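Long-range contact in cell shape-determining protein MreC (Listeria monocytogenes, PDB 2J5U), which is probably involved in forming and maintaining bacterial cell shape, assembling as 24 subunits arranged in 12 dimers, perhaps as a scaffold: residues D100-K112 and T178-I191. Sequence-based numbering, arbitrary orientation.
Sequences DMAVTTPSGLIGK and TSGLGGKFPAGIFI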
ATOM      1  N   ASP A 100      44.326 -59.162  20.327  1.00 52.86           N
ATOM      2  CA  ASP A 100      43.405 -58.159  20.857  1.00 52.97           C
ATOM      3  C   ASP A 100      41.973 -58.215  20.347  1.00 52.57           C
ATOM      4  O   ASP A 100      41.151 -57.379  20.726  1.00 51.32           O
ATOM      5  CB  ASP A 100      43.970 -56.752  20.666  1.00 56.06           C
ATOM      6  CG  ASP A 100      45.043 -56.415  21.688  1.00 61.76           C
ATOM      7  OD1 ASP A 100      45.765 -55.416  21.481  1.00 64.38           O
ATOM      8  OD2 ASP A 100      45.165 -57.142  22.701  1.00 61.51           O
ATOM      9  N   MET A 101      41.669 -59.187  19.491  1.00 50.78           N
ATOM     10  CA  MET A 101      40.305 -59.353  19.006  1.00 47.51           C
ATOM     11  C   MET A 101      39.496 -60.016  20.132  1.00 49.36           C
ATOM     12  O   MET A 101      40.013 -60.843  20.888  1.00 49.79           O
ATOM     13  CB  MET A 101      40.277 -60.236  17.752  1.00 46.37           C
ATOM     14  CG  MET A 101      40.430 -59.490  16.439  1.00 43.01           C
ATOM     15  SD  MET A 101      40.505 -60.534  15.002  1.00 44.18           S
ATOM     16  CE  MET A 101      41.026 -59.414  13.813  1.00 43.92           C
ATOM     17  N   ALA A 102      38.229 -59.647  20.255  1.00 50.02           N
ATOM     18  CA  ALA A 102      37.380 -60.221  21.291  1.00 49.57           C
ATOM     19  C   ALA A 102      36.933 -61.624  20.897  1.00 50.01           C
ATOM     20  O   ALA A 102      36.744 -61.916  19.716  1.00 49.48           O
ATOM     21  CB  ALA A 102      36.173 -59.341  21.506  1.00 48.69           C
ATOM     22  N   VAL A 103      36.781 -62.501  21.882  1.00 49.55           N
ATOM     23  CA  VAL A 103      36.331 -63.852  21.603  1.00 49.09           C
ATOM     24  C   VAL A 103      35.103 -64.068  22.451  1.00 50.19           C
ATOM     25  O   VAL A 103      35.121 -63.810  23.658  1.00 49.07           O
ATOM     26  CB  VAL A 103      37.373 -64.908  21.973  1.00 50.47           C
ATOM     27  CG1 VAL A 103      36.829 -66.286  21.643  1.00 50.05           C
ATOM     28  CG2 VAL A 103      38.676 -64.658  21.221  1.00 47.55           C
ATOM     29  N   THR A 104      34.038 -64.551  21.817  1.00 51.90           N
ATOM     30  CA  THR A 104      32.768 -64.763  22.507  1.00 53.96           C
ATOM     31  C   THR A 104      32.060 -66.069  22.178  1.00 53.18           C
ATOM     32  O   THR A 104      32.503 -66.852  21.338  1.00 53.06           O
ATOM     33  CB  THR A 104      31.767 -63.656  22.147  1.00 54.12           C
ATOM     34  OG1 THR A 104      31.555 -63.671  20.732  1.00 53.46           O
ATOM     35  CG2 THR A 104      32.287 -62.298  22.554  1.00 56.51           C
ATOM     36  N   THR A 105      30.938 -66.262  22.861  1.00 53.82           N
ATOM     37  CA  THR A 105      30.055 -67.404  22.673  1.00 56.26           C
ATOM     38  C   THR A 105      28.677 -66.754  22.723  1.00 59.75           C
ATOM     39  O   THR A 105      28.553 -65.581  23.083  1.00 60.57           O
ATOM     40  CB  THR A 105      30.128 -68.437  23.827  1.00 52.81           C
ATOM     41  OG1 THR A 105      29.598 -67.860  25.025  1.00 51.08           O
ATOM     42  CG2 THR A 105      31.548 -68.880  24.061  1.00 51.23           C
ATOM     43  N   PRO A 106      27.628 -67.501  22.358  1.00 61.81           N
ATOM     44  CA  PRO A 106      26.266 -66.961  22.379  1.00 61.55           C
ATOM     45  C   PRO A 106      25.857 -66.288  23.697  1.00 62.07           C
ATOM     46  O   PRO A 106      25.258 -65.213  23.692  1.00 63.50           O
ATOM     47  CB  PRO A 106      25.427 -68.188  22.068  1.00 61.51           C
ATOM     48  CG  PRO A 106      26.306 -68.908  21.070  1.00 61.50           C
ATOM     49  CD  PRO A 106      27.663 -68.831  21.719  1.00 61.12           C
ATOM     50  N   SER A 107      26.184 -66.907  24.823  1.00 61.06           N
ATOM     51  CA  SER A 107      25.811 -66.339  26.108  1.00 60.62           C
ATOM     52  C   SER A 107      26.771 -65.303  26.697  1.00 60.19           C
ATOM     53  O   SER A 107      26.631 -64.931  27.864  1.00 60.60           O
ATOM     54  CB  SER A 107      25.566 -67.465  27.122  1.00 62.62           C
ATOM     55  OG  SER A 107      26.264 -68.647  26.766  1.00 66.35           O
ATOM     56  N   GLY A 108      27.741 -64.830  25.916  1.00 59.09           N
ATOM     57  CA  GLY A 108      28.650 -63.821  26.446  1.00 56.51           C
ATOM     58  C   GLY A 108      30.097 -63.758  25.984  1.00 55.57           C
ATOM     59  O   GLY A 108      30.565 -64.548  25.161  1.00 55.68           O
ATOM     60  N   LEU A 109      30.805 -62.778  26.530  1.00 55.11           N
ATOM     61  CA  LEU A 109      32.219 -62.550  26.235  1.00 53.13           C
ATOM     62  C   LEU A 109      33.080 -63.560  27.002  1.00 52.93           C
ATOM     63  O   LEU A 109      32.851 -63.788  28.196  1.00 49.76           O
ATOM     64  CB  LEU A 109      32.611 -61.137  26.685  1.00 50.75           C
ATOM     65  CG  LEU A 109      34.084 -60.759  26.514  1.00 51.45           C
ATOM     66  CD1 LEU A 109      34.363 -60.639  25.046  1.00 50.76           C
ATOM     67  CD2 LEU A 109      34.413 -59.456  27.180  1.00 47.69           C
ATOM     68  N   ILE A 110      34.066 -64.164  26.342  1.00 52.08           N
ATOM     69  CA  ILE A 110      34.922 -65.100  27.072  1.00 53.75           C
ATOM     70  C   ILE A 110      36.404 -64.715  27.102  1.00 53.05           C
ATOM     71  O   ILE A 110      37.173 -65.265  27.883  1.00 52.35           O
ATOM     72  CB  ILE A 110      34.803 -66.552  26.544  1.00 53.77           C
ATOM     73  CG1 ILE A 110      35.432 -66.667  25.158  1.00 54.37           C
ATOM     74  CG2 ILE A 110      33.345 -66.967  26.531  1.00 54.10           C
ATOM     75  CD1 ILE A 110      35.643 -68.070  24.708  1.00 56.45           C
ATOM     76  N   GLY A 111      36.823 -63.779  26.260  1.00 52.24           N
ATOM     77  CA  GLY A 111      38.220 -63.398  26.302  1.00 51.29           C
ATOM     78  C   GLY A 111      38.717 -62.609  25.122  1.00 52.10           C
ATOM     79  O   GLY A 111      37.925 -62.021  24.387  1.00 53.15           O
ATOM     80  N   LYS A 112      40.035 -62.590  24.951  1.00 51.95           N
ATOM     81  CA  LYS A 112      40.634 -61.878  23.841  1.00 53.66           C
ATOM     82  C   LYS A 112      41.826 -62.630  23.294  1.00 52.92           C
ATOM     83  O   LYS A 112      42.499 -63.359  24.011  1.00 53.96           O
ATOM     84  CB  LYS A 112      41.063 -60.470  24.258  1.00 56.09           C
ATOM     85  CG  LYS A 112      42.281 -60.401  25.141  1.00 59.07           C
ATOM     86  CD  LYS A 112      42.754 -58.963  25.238  1.00 62.55           C
ATOM     87  CE  LYS A 112      44.009 -58.842  26.082  1.00 65.29           C
ATOM     88  NZ  LYS A 112      43.834 -59.435  27.447  1.00 66.68           N
ATOM     89  N   THR A 178      30.422 -54.512  26.772  1.00 50.03           N
ATOM     90  CA  THR A 178      31.670 -53.893  26.373  1.00 50.44           C
ATOM     91  C   THR A 178      31.386 -52.483  25.883  1.00 50.85           C
ATOM     92  O   THR A 178      30.405 -52.245  25.184  1.00 52.24           O
ATOM     93  CB  THR A 178      32.350 -54.688  25.260  1.00 50.45           C
ATOM     94  OG1 THR A 178      31.411 -54.945  24.214  1.00 51.73           O
ATOM     95  CG2 THR A 178      32.868 -56.004  25.795  1.00 48.70           C
ATOM     96  N   SER A 179      32.245 -51.547  26.264  1.00 50.51           N
ATOM     97  CA  SER A 179      32.091 -50.150  25.876  1.00 48.45           C
ATOM     98  C   SER A 179      32.807 -49.823  24.570  1.00 48.43           C
ATOM     99  O   SER A 179      32.459 -48.867  23.885  1.00 50.36           O
ATOM    100  CB  SER A 179      32.644 -49.252  26.973  1.00 49.44           C
ATOM    101  OG  SER A 179      34.050 -49.375  27.082  1.00 51.88           O
ATOM    102  N   GLY A 180      33.809 -50.625  24.232  1.00 45.97           N
ATOM    103  CA  GLY A 180      34.588 -50.383  23.037  1.00 43.85           C
ATOM    104  C   GLY A 180      35.603 -49.265  23.267  1.00 45.54           C
ATOM    105  O   GLY A 180      36.473 -49.018  22.435  1.00 43.72           O
ATOM    106  N   LEU A 181      35.513 -48.613  24.421  1.00 45.79           N
ATOM    107  CA  LEU A 181      36.371 -47.487  24.729  1.00 48.94           C
ATOM    108  C   LEU A 181      37.839 -47.780  24.934  1.00 49.62           C
ATOM    109  O   LEU A 181      38.649 -46.860  25.030  1.00 51.25           O
ATOM    110  CB  LEU A 181      35.798 -46.722  25.924  1.00 47.58           C
ATOM    111  CG  LEU A 181      34.375 -46.286  25.569  1.00 47.72           C
ATOM    112  CD1 LEU A 181      33.709 -45.607  26.746  1.00 47.26           C
ATOM    113  CD2 LEU A 181      34.431 -45.347  24.372  1.00 47.23           C
ATOM    114  N   GLY A 182      38.177 -49.059  24.992  1.00 51.63           N
ATOM    115  CA  GLY A 182      39.564 -49.457  25.155  1.00 49.05           C
ATOM    116  C   GLY A 182      40.218 -49.497  23.787  1.00 49.03           C
ATOM    117  O   GLY A 182      41.420 -49.720  23.670  1.00 48.15           O
ATOM    118  N   GLY A 183      39.401 -49.298  22.751  1.00 49.82           N
ATOM    119  CA  GLY A 183      39.891 -49.276  21.388  1.00 48.52           C
ATOM    120  C   GLY A 183      40.064 -50.584  20.648  1.00 49.95           C
ATOM    121  O   GLY A 183      40.492 -50.576  19.496  1.00 50.42           O
ATOM    122  N   LYS A 184      39.727 -51.710  21.264  1.00 51.85           N
ATOM    123  CA  LYS A 184      39.917 -52.970  20.571  1.00 51.28           C
ATOM    124  C   LYS A 184      38.746 -53.925  20.457  1.00 51.68           C
ATOM    125  O   LYS A 184      38.804 -54.868  19.681  1.00 52.21           O
ATOM    126  CB  LYS A 184      41.109 -53.709  21.160  1.00 53.53           C
ATOM    127  CG  LYS A 184      41.122 -53.763  22.649  1.00 55.43           C
ATOM    128  CD  LYS A 184      42.183 -52.847  23.190  1.00 61.80           C
ATOM    129  CE  LYS A 184      43.567 -53.243  22.694  1.00 65.12           C
ATOM    130  NZ  LYS A 184      44.643 -52.576  23.503  1.00 70.17           N
ATOM    131  N   PHE A 185      37.681 -53.699  21.209  1.00 53.28           N
ATOM    132  CA  PHE A 185      36.520 -54.583  21.125  1.00 53.73           C
ATOM    133  C   PHE A 185      35.366 -53.783  20.569  1.00 54.76           C
ATOM    134  O   PHE A 185      35.359 -52.558  20.666  1.00 55.12           O
ATOM    135  CB  PHE A 185      36.076 -55.073  22.509  1.00 53.03           C
ATOM    136  CG  PHE A 185      37.023 -56.021  23.178  1.00 52.76           C
ATOM    137  CD1 PHE A 185      36.816 -56.375  24.507  1.00 54.42           C
ATOM    138  CD2 PHE A 185      38.067 -56.608  22.486  1.00 52.72           C
ATOM    139  CE1 PHE A 185      37.629 -57.309  25.138  1.00 56.57           C
ATOM    140  CE2 PHE A 185      38.890 -57.545  23.102  1.00 56.64           C
ATOM    141  CZ  PHE A 185      38.669 -57.899  24.434  1.00 56.45           C
ATOM    142  N   PRO A 186      34.391 -54.457  19.935  1.00 54.71           N
ATOM    143  CA  PRO A 186      33.252 -53.701  19.422  1.00 53.52           C
ATOM    144  C   PRO A 186      32.441 -53.490  20.694  1.00 53.23           C
ATOM    145  O   PRO A 186      32.605 -54.244  21.655  1.00 51.86           O
ATOM    146  CB  PRO A 186      32.585 -54.687  18.474  1.00 54.01           C
ATOM    147  CG  PRO A 186      32.889 -55.998  19.104  1.00 52.87           C
ATOM    148  CD  PRO A 186      34.346 -55.846  19.452  1.00 53.55           C
ATOM    149  N   ALA A 187      31.588 -52.477  20.736  1.00 53.82           N
ATOM    150  CA  ALA A 187      30.806 -52.272  21.944  1.00 54.25           C
ATOM    151  C   ALA A 187      29.523 -53.098  21.893  1.00 54.37           C
ATOM    152  O   ALA A 187      29.089 -53.517  20.823  1.00 53.33           O
ATOM    153  CB  ALA A 187      30.486 -50.800  22.116  1.00 56.01           C
ATOM    154  N   GLY A 188      28.939 -53.356  23.058  1.00 54.37           N
ATOM    155  CA  GLY A 188      27.703 -54.105  23.095  1.00 56.22           C
ATOM    156  C   GLY A 188      27.782 -55.597  23.351  1.00 57.56           C
ATOM    157  O   GLY A 188      26.749 -56.257  23.409  1.00 58.52           O
ATOM    158  N   ILE A 189      28.975 -56.156  23.493  1.00 57.30           N
ATOM    159  CA  ILE A 189      29.040 -57.581  23.755  1.00 57.09           C
ATOM    160  C   ILE A 189      28.667 -57.791  25.212  1.00 56.24           C
ATOM    161  O   ILE A 189      29.195 -57.117  26.089  1.00 56.81           O
ATOM    162  CB  ILE A 189      30.446 -58.151  23.501  1.00 59.60           C
ATOM    163  CG1 ILE A 189      30.729 -58.235  21.999  1.00 59.87           C
ATOM    164  CG2 ILE A 189      30.525 -59.579  24.037  1.00 60.17           C
ATOM    165  CD1 ILE A 189      30.375 -57.012  21.226  1.00 64.34           C
ATOM    166  N   PHE A 190      27.746 -58.715  25.468  1.00 55.37           N
ATOM    167  CA  PHE A 190      27.312 -58.995  26.839  1.00 55.92           C
ATOM    168  C   PHE A 190      28.436 -59.633  27.663  1.00 55.65           C
ATOM    169  O   PHE A 190      29.093 -60.578  27.217  1.00 54.15           O
ATOM    170  CB  PHE A 190      26.086 -59.928  26.844  1.00 55.14           C
ATOM    171  CG  PHE A 190      25.548 -60.218  28.227  1.00 55.69           C
ATOM    172  CD1 PHE A 190      25.012 -59.196  29.013  1.00 55.79           C
ATOM    173  CD2 PHE A 190      25.603 -61.504  28.757  1.00 54.30           C
ATOM    174  CE1 PHE A 190      24.537 -59.453  30.317  1.00 53.92           C
ATOM    175  CE2 PHE A 190      25.137 -61.770  30.051  1.00 52.66           C
ATOM    176  CZ  PHE A 190      24.601 -60.739  30.832  1.00 52.70           C
ATOM    177  N   ILE A 191      28.650 -59.113  28.866  1.00 55.30           N
ATOM    178  CA  ILE A 191      29.693 -59.636  29.736  1.00 57.35           C
ATOM    179  C   ILE A 191      29.082 -60.409  30.899  1.00 59.83           C
ATOM    180  O   ILE A 191      29.450 -61.554  31.153  1.00 61.51           O
ATOM    181  CB  ILE A 191      30.565 -58.510  30.328  1.00 56.05           C
ATOM    182  CG1 ILE A 191      31.336 -57.785  29.218  1.00 54.80           C
ATOM    183  CG2 ILE A 191      31.504 -59.087  31.343  1.00 53.31           C
ATOM    184  CD1 ILE A 191      32.166 -56.624  29.721  1.00 52.87           C
TER
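The Phe185 ring, from the loop of 178-191, lies against the Ala102 methyl on the hairpin of 102-105 and 108-112. With CG anti to the carbonyl carbon (chi1 -69°), the ring leaves the loop edge-on to Lys112 and with one face turned to Ala102. Past CB, Phe185 CG lies 3.8 Å from Ala102 CB; Phe185 CD2 is 3.5 Å from Ala102 CB, which rests over the ring face as a CH-pi contact, 22° off the normal. Phe185 CE2 meets Asp100 O at the ring edge, and Phe185 CZ is 3.5 Å from Lys112 CB, in the ring plane. Beside the ring, Lys184 bends back so that its NZ makes a long salt bridge of 3.7 Å with Asp100 OD1. At the hairpin's other end Ile189 CG2 packs against both Thr104 CG2 (3.6 Å) and Leu109 CB, and Leu109 N donates a 2.9 Å hydrogen bond to Phe190 O. This mostly apolar, buried seam joins two six-stranded antiparallel barrels, a pairing that resembles chymotrypsin-like proteases, consistent with the family's place in the Peptidase_PA clan: Phe185 and Ile191 also touch Val135 of strand 135-139 in one barrel, while Ile189 packs on Leu225 of strand 221-227 in the other.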